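Lactoylglutathione lyase (Pseudomonas aeruginosa, PDB 4MTS) is a metal-binding member of the glyoxalase/bleomycin resistance protein/dioxygenase superfamily, found here in an assembly of two chains. Local coordinates at residues A[45-49]-A[50-54]. Sequence-based numbering, arbitrary orientation.
Sequences GYQDE and RAAAA
The side-chain amide of Gln47 turns one face to the methyl group of Ala52, in the loop of a beta-hairpin that joins the adjacent antiparallel strands 39-45 and 54-60. Ala52 CB sits over the nitrogen half of the amide, with Gln47 NE2 3.6 Å away; Ala51 CB lies on the same side of the amide plane but offset outward past the oxygen, 4.3 Å from Gln47 OE1. Gln47 CG lies beside the backbone N and the chain then runs extended. A twist about the CG-CD bond, chi3 76°, presents the amide face to Ala52 CB.

At the tip of the hairpin, Asp48 to Ala51 make a type I turn: Ala51 N donates to Asp48 O over 2.9 Å, with an N-H...O angle of 150°, approaching from above the carbonyl plane. Ala52 N adds a weak bond to the same oxygen at 3.1 Å, so Asp48 O gathers two successive amides.

Both acidic side chains of the turn reach strand 27-34. The Asp48 carboxylate forms a salt bridge through OD1 with Arg27, and that of Glu49 one through OE2 with Arg30. Before reaching Arg30, the Glu49 chain passes Ala54, CG to CB 4.2 Å, and touches Leu29; the Glu49 side chain is about 8 Å from a bound zinc ion. The loop also faces the dimer partner: Tyr46 packs on Met1 of the second subunit, and Ala53 on its counterpart there.

Below the tip, waters between the two arms link backbone atoms that make no direct hydrogen bond to each other. One molecule lies within donating distance of Gln47 O, at 2.7 Å, and of Ala52 O. Another accepts from Tyr46 N at 2.9 Å and donates to Ala53 O at 3.1 Å.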
ATOM      1  N   GLY A  45     -11.807  -2.191  -3.421  1.00  8.85           N
ATOM      2  CA  GLY A  45     -11.895  -1.134  -2.437  1.00  9.22           C
ATOM      3  C   GLY A  45     -13.303  -0.876  -1.976  1.00 14.56           C
ATOM      4  O   GLY A  45     -14.212  -1.695  -2.197  1.00 14.60           O
ATOM      5  N   TYR A  46     -13.466   0.238  -1.276  1.00 11.46           N
ATOM      6  CA  TYR A  46     -14.745   0.575  -0.656  1.00 12.24           C
ATOM      7  C   TYR A  46     -15.446   1.734  -1.311  1.00 18.80           C
ATOM      8  O   TYR A  46     -16.656   1.880  -1.155  1.00 20.92           O
ATOM      9  CB  TYR A  46     -14.542   0.872   0.853  1.00 12.84           C
ATOM     10  CG  TYR A  46     -13.980  -0.307   1.609  1.00 12.39           C
ATOM     11  CD1 TYR A  46     -14.745  -1.442   1.829  1.00 13.58           C
ATOM     12  CD2 TYR A  46     -12.665  -0.306   2.072  1.00 13.21           C
ATOM     13  CE1 TYR A  46     -14.241  -2.530   2.538  1.00 12.35           C
ATOM     14  CE2 TYR A  46     -12.134  -1.413   2.748  1.00 12.41           C
ATOM     15  CZ  TYR A  46     -12.925  -2.525   2.974  1.00 16.43           C
ATOM     16  OH  TYR A  46     -12.438  -3.629   3.642  1.00 14.86           O
ATOM     17  N   GLN A  47     -14.690   2.596  -1.976  1.00 15.42           N
ATOM     18  CA  GLN A  47     -15.212   3.765  -2.662  1.00 15.38           C
ATOM     19  C   GLN A  47     -14.680   3.781  -4.071  1.00 18.68           C
ATOM     20  O   GLN A  47     -13.682   3.124  -4.373  1.00 17.01           O
ATOM     21  CB  GLN A  47     -14.781   5.056  -1.945  1.00 16.81           C
ATOM     22  CG  GLN A  47     -15.308   5.204  -0.530  1.00 26.34           C
ATOM     23  CD  GLN A  47     -14.561   6.300   0.159  1.00 47.11           C
ATOM     24  OE1 GLN A  47     -14.794   7.485  -0.083  1.00 44.88           O
ATOM     25  NE2 GLN A  47     -13.589   5.927   0.976  1.00 48.52           N
ATOM     26  N   ASP A  48     -15.328   4.546  -4.935  1.00 16.96           N
ATOM     27  CA  ASP A  48     -14.912   4.672  -6.320  1.00 17.57           C
ATOM     28  C   ASP A  48     -13.442   5.107  -6.380  1.00 16.90           C
ATOM     29  O   ASP A  48     -12.989   5.876  -5.520  1.00 15.93           O
ATOM     30  CB  ASP A  48     -15.802   5.725  -7.005  1.00 22.32           C
ATOM     31  CG  ASP A  48     -17.220   5.272  -7.344  1.00 44.01           C
ATOM     32  OD1 ASP A  48     -17.672   4.234  -6.787  1.00 44.75           O
ATOM     33  OD2 ASP A  48     -17.882   5.957  -8.157  1.00 55.02           O
ATOM     34  N   GLU A  49     -12.700   4.627  -7.386  1.00 14.82           N
ATOM     35  CA  GLU A  49     -11.294   5.021  -7.558  1.00 14.81           C
ATOM     36  C   GLU A  49     -11.129   6.539  -7.653  1.00 18.16           C
ATOM     37  O   GLU A  49     -10.078   7.055  -7.277  1.00 16.87           O
ATOM     38  CB  GLU A  49     -10.688   4.388  -8.809  1.00 16.40           C
ATOM     39  CG  GLU A  49     -10.268   2.947  -8.616  1.00 20.82           C
ATOM     40  CD  GLU A  49      -9.734   2.386  -9.911  1.00 36.74           C
ATOM     41  OE1 GLU A  49     -10.558   1.955 -10.751  1.00 26.74           O
ATOM     42  OE2 GLU A  49      -8.507   2.495 -10.137  1.00 27.97           O
ATOM     43  N   ARG A  50     -12.149   7.257  -8.185  1.00 16.12           N
ATOM     44  CA  ARG A  50     -12.104   8.713  -8.305  1.00 17.55           C
ATOM     45  C   ARG A  50     -12.103   9.412  -6.943  1.00 20.50           C
ATOM     46  O   ARG A  50     -11.628  10.540  -6.837  1.00 20.24           O
ATOM     47  CB  ARG A  50     -13.332   9.214  -9.107  1.00 22.19           C
ATOM     48  CG  ARG A  50     -13.117   9.159 -10.611  1.00 44.46           C
ATOM     49  CD  ARG A  50     -14.414   9.353 -11.376  1.00 66.71           C
ATOM     50  NE  ARG A  50     -14.176   9.583 -12.803  1.00 85.87           N
ATOM     51  CZ  ARG A  50     -14.023  10.783 -13.356  1.00104.77           C
ATOM     52  NH1 ARG A  50     -14.080  11.879 -12.608  1.00 92.02           N
ATOM     53  NH2 ARG A  50     -13.809  10.897 -14.661  1.00 94.01           N
ATOM     54  N   ALA A  51     -12.643   8.743  -5.922  1.00 16.71           N
ATOM     55  CA  ALA A  51     -12.865   9.272  -4.577  1.00 16.85           C
ATOM     56  C   ALA A  51     -11.837   8.846  -3.524  1.00 19.19           C
ATOM     57  O   ALA A  51     -11.705   9.516  -2.476  1.00 16.56           O
ATOM     58  CB  ALA A  51     -14.250   8.859  -4.113  1.00 17.93           C
ATOM     59  N   ALA A  52     -11.173   7.692  -3.734  1.00 12.62           N
ATOM     60  CA  ALA A  52     -10.289   7.203  -2.690  1.00 12.33           C
ATOM     61  C   ALA A  52      -9.262   6.255  -3.230  1.00 15.18           C
ATOM     62  O   ALA A  52      -9.436   5.692  -4.325  1.00 12.73           O
ATOM     63  CB  ALA A  52     -11.118   6.478  -1.627  1.00 12.36           C
ATOM     64  N   ALA A  53      -8.224   6.024  -2.409  1.00 11.78           N
ATOM     65  CA  ALA A  53      -7.173   5.059  -2.747  1.00 10.01           C
ATOM     66  C   ALA A  53      -7.752   3.655  -2.728  1.00 12.45           C
ATOM     67  O   ALA A  53      -8.604   3.314  -1.894  1.00 13.25           O
ATOM     68  CB  ALA A  53      -6.022   5.150  -1.759  1.00 10.43           C
ATOM     69  N   ALA A  54      -7.301   2.835  -3.684  1.00  8.68           N
ATOM     70  CA  ALA A  54      -7.743   1.456  -3.834  1.00  8.72           C
ATOM     71  C   ALA A  54      -6.551   0.523  -3.727  1.00 13.60           C
ATOM     72  O   ALA A  54      -5.390   0.971  -3.642  1.00 11.13           O
ATOM     73  CB  ALA A  54      -8.399   1.296  -5.195  1.00  9.64           C
TER
HETATM   74  O   HOH W   1     -11.565   2.352  -1.556  1.00 16.07           O
HETATM   75  O   HOH W   2     -11.037   3.243  -4.032  1.00 18.10           O